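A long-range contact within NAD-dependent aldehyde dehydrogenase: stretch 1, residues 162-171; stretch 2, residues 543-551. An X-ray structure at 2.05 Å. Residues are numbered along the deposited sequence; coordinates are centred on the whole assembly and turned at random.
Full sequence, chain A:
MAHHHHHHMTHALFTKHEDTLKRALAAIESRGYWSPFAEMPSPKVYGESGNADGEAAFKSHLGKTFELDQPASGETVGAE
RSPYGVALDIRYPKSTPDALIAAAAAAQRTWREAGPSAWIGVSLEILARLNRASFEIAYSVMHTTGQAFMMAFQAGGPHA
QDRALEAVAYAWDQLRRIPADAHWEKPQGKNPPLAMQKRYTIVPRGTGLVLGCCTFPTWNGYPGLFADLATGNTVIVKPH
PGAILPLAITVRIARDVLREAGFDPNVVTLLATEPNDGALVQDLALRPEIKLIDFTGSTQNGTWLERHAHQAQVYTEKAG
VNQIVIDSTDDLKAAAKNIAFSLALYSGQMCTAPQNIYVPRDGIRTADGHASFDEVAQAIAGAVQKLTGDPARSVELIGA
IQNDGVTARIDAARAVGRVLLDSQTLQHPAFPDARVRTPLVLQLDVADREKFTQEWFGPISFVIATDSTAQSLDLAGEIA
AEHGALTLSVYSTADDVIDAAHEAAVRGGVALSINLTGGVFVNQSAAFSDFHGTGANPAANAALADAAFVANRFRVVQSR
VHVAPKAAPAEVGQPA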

# COMPACT_ATOMS: atom_id res chain seq x y z
N ASP A 162 20.51 -10.90 -0.54
CA ASP A 162 20.47 -9.50 -0.99
C ASP A 162 19.03 -8.96 -1.01
O ASP A 162 18.76 -7.87 -0.50
N ARG A 163 18.11 -9.71 -1.62
CA ARG A 163 16.73 -9.25 -1.75
C ARG A 163 16.04 -9.20 -0.39
O ARG A 163 15.18 -8.34 -0.16
N ALA A 164 16.36 -10.14 0.49
CA ALA A 164 15.85 -10.06 1.86
C ALA A 164 16.36 -8.80 2.55
O ALA A 164 15.58 -8.04 3.14
N LEU A 165 17.66 -8.52 2.43
CA LEU A 165 18.24 -7.35 3.07
C LEU A 165 17.66 -6.06 2.49
O LEU A 165 17.41 -5.09 3.23
N GLU A 166 17.42 -6.05 1.18
CA GLU A 166 16.73 -4.94 0.54
C GLU A 166 15.37 -4.68 1.17
O GLU A 166 15.00 -3.54 1.45
N ALA A 167 14.59 -5.75 1.39
CA ALA A 167 13.28 -5.60 2.01
C ALA A 167 13.40 -5.04 3.43
O ALA A 167 12.61 -4.18 3.84
N VAL A 168 14.39 -5.51 4.20
CA VAL A 168 14.60 -5.00 5.55
C VAL A 168 14.97 -3.52 5.50
O VAL A 168 14.48 -2.72 6.31
N ALA A 169 15.80 -3.13 4.53
CA ALA A 169 16.23 -1.74 4.42
C ALA A 169 15.05 -0.82 4.10
O ALA A 169 14.93 0.26 4.68
N TYR A 170 14.19 -1.23 3.16
CA TYR A 170 12.98 -0.44 2.87
C TYR A 170 12.08 -0.33 4.10
O TYR A 170 11.52 0.74 4.37
N ALA A 171 11.89 -1.43 4.83
CA ALA A 171 11.10 -1.39 6.06
C ALA A 171 11.67 -0.38 7.04
O ALA A 171 10.98 0.53 7.48
N ALA A 543 6.15 -4.43 -6.50
CA ALA A 543 7.54 -4.42 -6.94
C ALA A 543 8.47 -4.87 -5.82
O ALA A 543 8.27 -4.50 -4.66
N LEU A 544 9.49 -5.64 -6.19
CA LEU A 544 10.57 -6.03 -5.29
C LEU A 544 11.77 -5.13 -5.57
O LEU A 544 12.43 -5.27 -6.61
N ALA A 545 12.04 -4.16 -4.69
CA ALA A 545 11.17 -3.78 -3.58
C ALA A 545 11.11 -2.25 -3.56
O ALA A 545 12.01 -1.58 -4.08
N ASP A 546 10.05 -1.69 -2.99
CA ASP A 546 9.90 -0.24 -2.90
C ASP A 546 9.12 0.10 -1.63
O ASP A 546 8.81 -0.78 -0.82
N ALA A 547 8.80 1.39 -1.47
CA ALA A 547 8.09 1.83 -0.28
C ALA A 547 6.73 1.17 -0.15
O ALA A 547 6.33 0.77 0.95
N ALA A 548 5.99 1.05 -1.26
CA ALA A 548 4.67 0.43 -1.18
C ALA A 548 4.78 -1.02 -0.74
O ALA A 548 3.83 -1.56 -0.17
N PHE A 549 5.92 -1.66 -0.98
CA PHE A 549 6.08 -3.06 -0.64
C PHE A 549 6.12 -3.29 0.88
O PHE A 549 5.85 -4.41 1.31
N VAL A 550 6.44 -2.27 1.68
CA VAL A 550 6.57 -2.42 3.13
C VAL A 550 5.70 -1.47 3.94
O VAL A 550 5.39 -1.77 5.12
N ALA A 551 5.29 -0.31 3.42
CA ALA A 551 4.73 0.75 4.26
C ALA A 551 3.39 0.38 4.88
O ALA A 551 2.98 1.03 5.85

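A single helical face of residues 162-171 packs against the turn and short, weakly bonded helix of residues 543-551, in a buried contact that is mainly van der Waals, centred on the ring of Tyr170, with a water linking the two sides and no clear direct hydrogen bond between them. The contact buries 398 Å² in total. Arg163, Glu166 and Tyr170 direct their CA-to-CB bonds toward the second stretch, whereas Val168 points away and makes no contact.

Tyr170 (chi1 m, -87°; chi2 96°) lays one ring face over the backbone where Ala545 joins Asp546. Asp546 CA lies 3.9 Å from the centroid of the Tyr170 ring, 24° off its normal, a CH-pi contact, and Tyr170 CD1 is 4.1 Å from Ala545 CB. Ala545, which follows a cis peptide bond, thus meets the tyrosine with both its backbone and its methyl group.

Val550 (chi1 m) points toward the helix and fills the space beside Tyr170 and Ala171. Its CG2 lies 4.0 Å from Tyr170 CB and 3.5 Å from Tyr170 O, while Val550 CG1 is 3.9 Å from Ala167 O. The small side chain of Ala171 completes this apolar patch, with Ala171 CB 4.4 Å from Val550 CB.

Polar groups gather at the other end. Arg163 (m, m, t) and Glu166 (t, t) form a salt bridge one turn apart, Arg163 NH1 to Glu166 OE1 at 2.9 Å. Arg163 NH1 also comes within 3.0 Å of Leu544 O, but the angle is too poor for a hydrogen bond. Water 1 donates to Glu166 OE2 (2.9 Å) and Ala545 O (2.6 Å) and is hydrogen-bonded to Tyr170 OH (3.2 Å), bridging the stretches. Asp546 (chi1 p) turns away to cap its own helix, OD1 accepting from Phe549 N at 2.9 Å.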

# COMPACT_ATOMS: atom_id res chain seq x y z
CB ASP A 162 21.07 -9.37 -2.40
CG ASP A 162 22.58 -9.46 -2.41
OD1 ASP A 162 23.22 -9.22 -1.37
OD2 ASP A 162 23.14 -9.76 -3.50
CB ARG A 163 15.96 -10.14 -2.72
CG ARG A 163 16.32 -9.95 -4.21
CD ARG A 163 15.85 -8.58 -4.73
NE ARG A 163 16.20 -8.36 -6.15
CZ ARG A 163 15.87 -7.28 -6.85
NH1 ARG A 163 15.20 -6.28 -6.28
NH2 ARG A 163 16.23 -7.18 -8.13
CB ALA A 164 16.26 -11.31 2.65
CB LEU A 165 19.76 -7.36 2.88
CG LEU A 165 20.47 -6.17 3.55
CD1 LEU A 165 20.58 -6.40 5.02
CD2 LEU A 165 21.83 -5.92 2.95
CB GLU A 166 16.60 -5.23 -0.95
CG GLU A 166 15.93 -4.14 -1.74
CD GLU A 166 15.84 -4.51 -3.22
OE1 GLU A 166 15.30 -5.59 -3.51
OE2 GLU A 166 16.32 -3.72 -4.05
CB ALA A 167 12.55 -6.94 2.01
CB VAL A 168 15.69 -5.82 6.27
CG1 VAL A 168 16.06 -5.18 7.60
CG2 VAL A 168 15.22 -7.25 6.49
CB ALA A 169 17.32 -1.61 3.35
CB TYR A 170 12.22 -1.05 1.70
CG TYR A 170 12.71 -0.54 0.36
CD1 TYR A 170 13.63 -1.27 -0.39
CD2 TYR A 170 12.30 0.69 -0.13
CE1 TYR A 170 14.10 -0.79 -1.62
CE2 TYR A 170 12.76 1.17 -1.35
CZ TYR A 170 13.65 0.43 -2.08
OH TYR A 170 14.10 0.92 -3.27
CB ALA A 171 11.03 -2.78 6.69
CB ALA A 543 7.98 -3.03 -7.40
CB LEU A 544 10.96 -7.49 -5.50
CG LEU A 544 9.96 -8.64 -5.35
CD1 LEU A 544 10.64 -9.97 -5.70
CD2 LEU A 544 9.37 -8.68 -3.93
CB ALA A 545 11.70 -4.32 -2.25
CB ASP A 546 9.20 0.32 -4.15
CG ASP A 546 7.79 -0.25 -4.36
OD1 ASP A 546 7.28 -1.01 -3.51
OD2 ASP A 546 7.19 0.08 -5.40
CB ALA A 547 7.94 3.36 -0.28
CB ALA A 548 3.95 0.53 -2.53
CB PHE A 549 7.34 -3.63 -1.30
CG PHE A 549 7.49 -5.13 -1.15
CD1 PHE A 549 6.63 -5.99 -1.81
CD2 PHE A 549 8.48 -5.68 -0.34
CE1 PHE A 549 6.75 -7.37 -1.68
CE2 PHE A 549 8.62 -7.05 -0.21
CZ PHE A 549 7.75 -7.90 -0.88
CB VAL A 550 8.04 -2.26 3.57
CG1 VAL A 550 8.93 -3.27 2.89
CG2 VAL A 550 8.53 -0.83 3.32
CB ALA A 551 4.56 2.04 3.45
O HOH W 1 14.46 -1.76 -5.07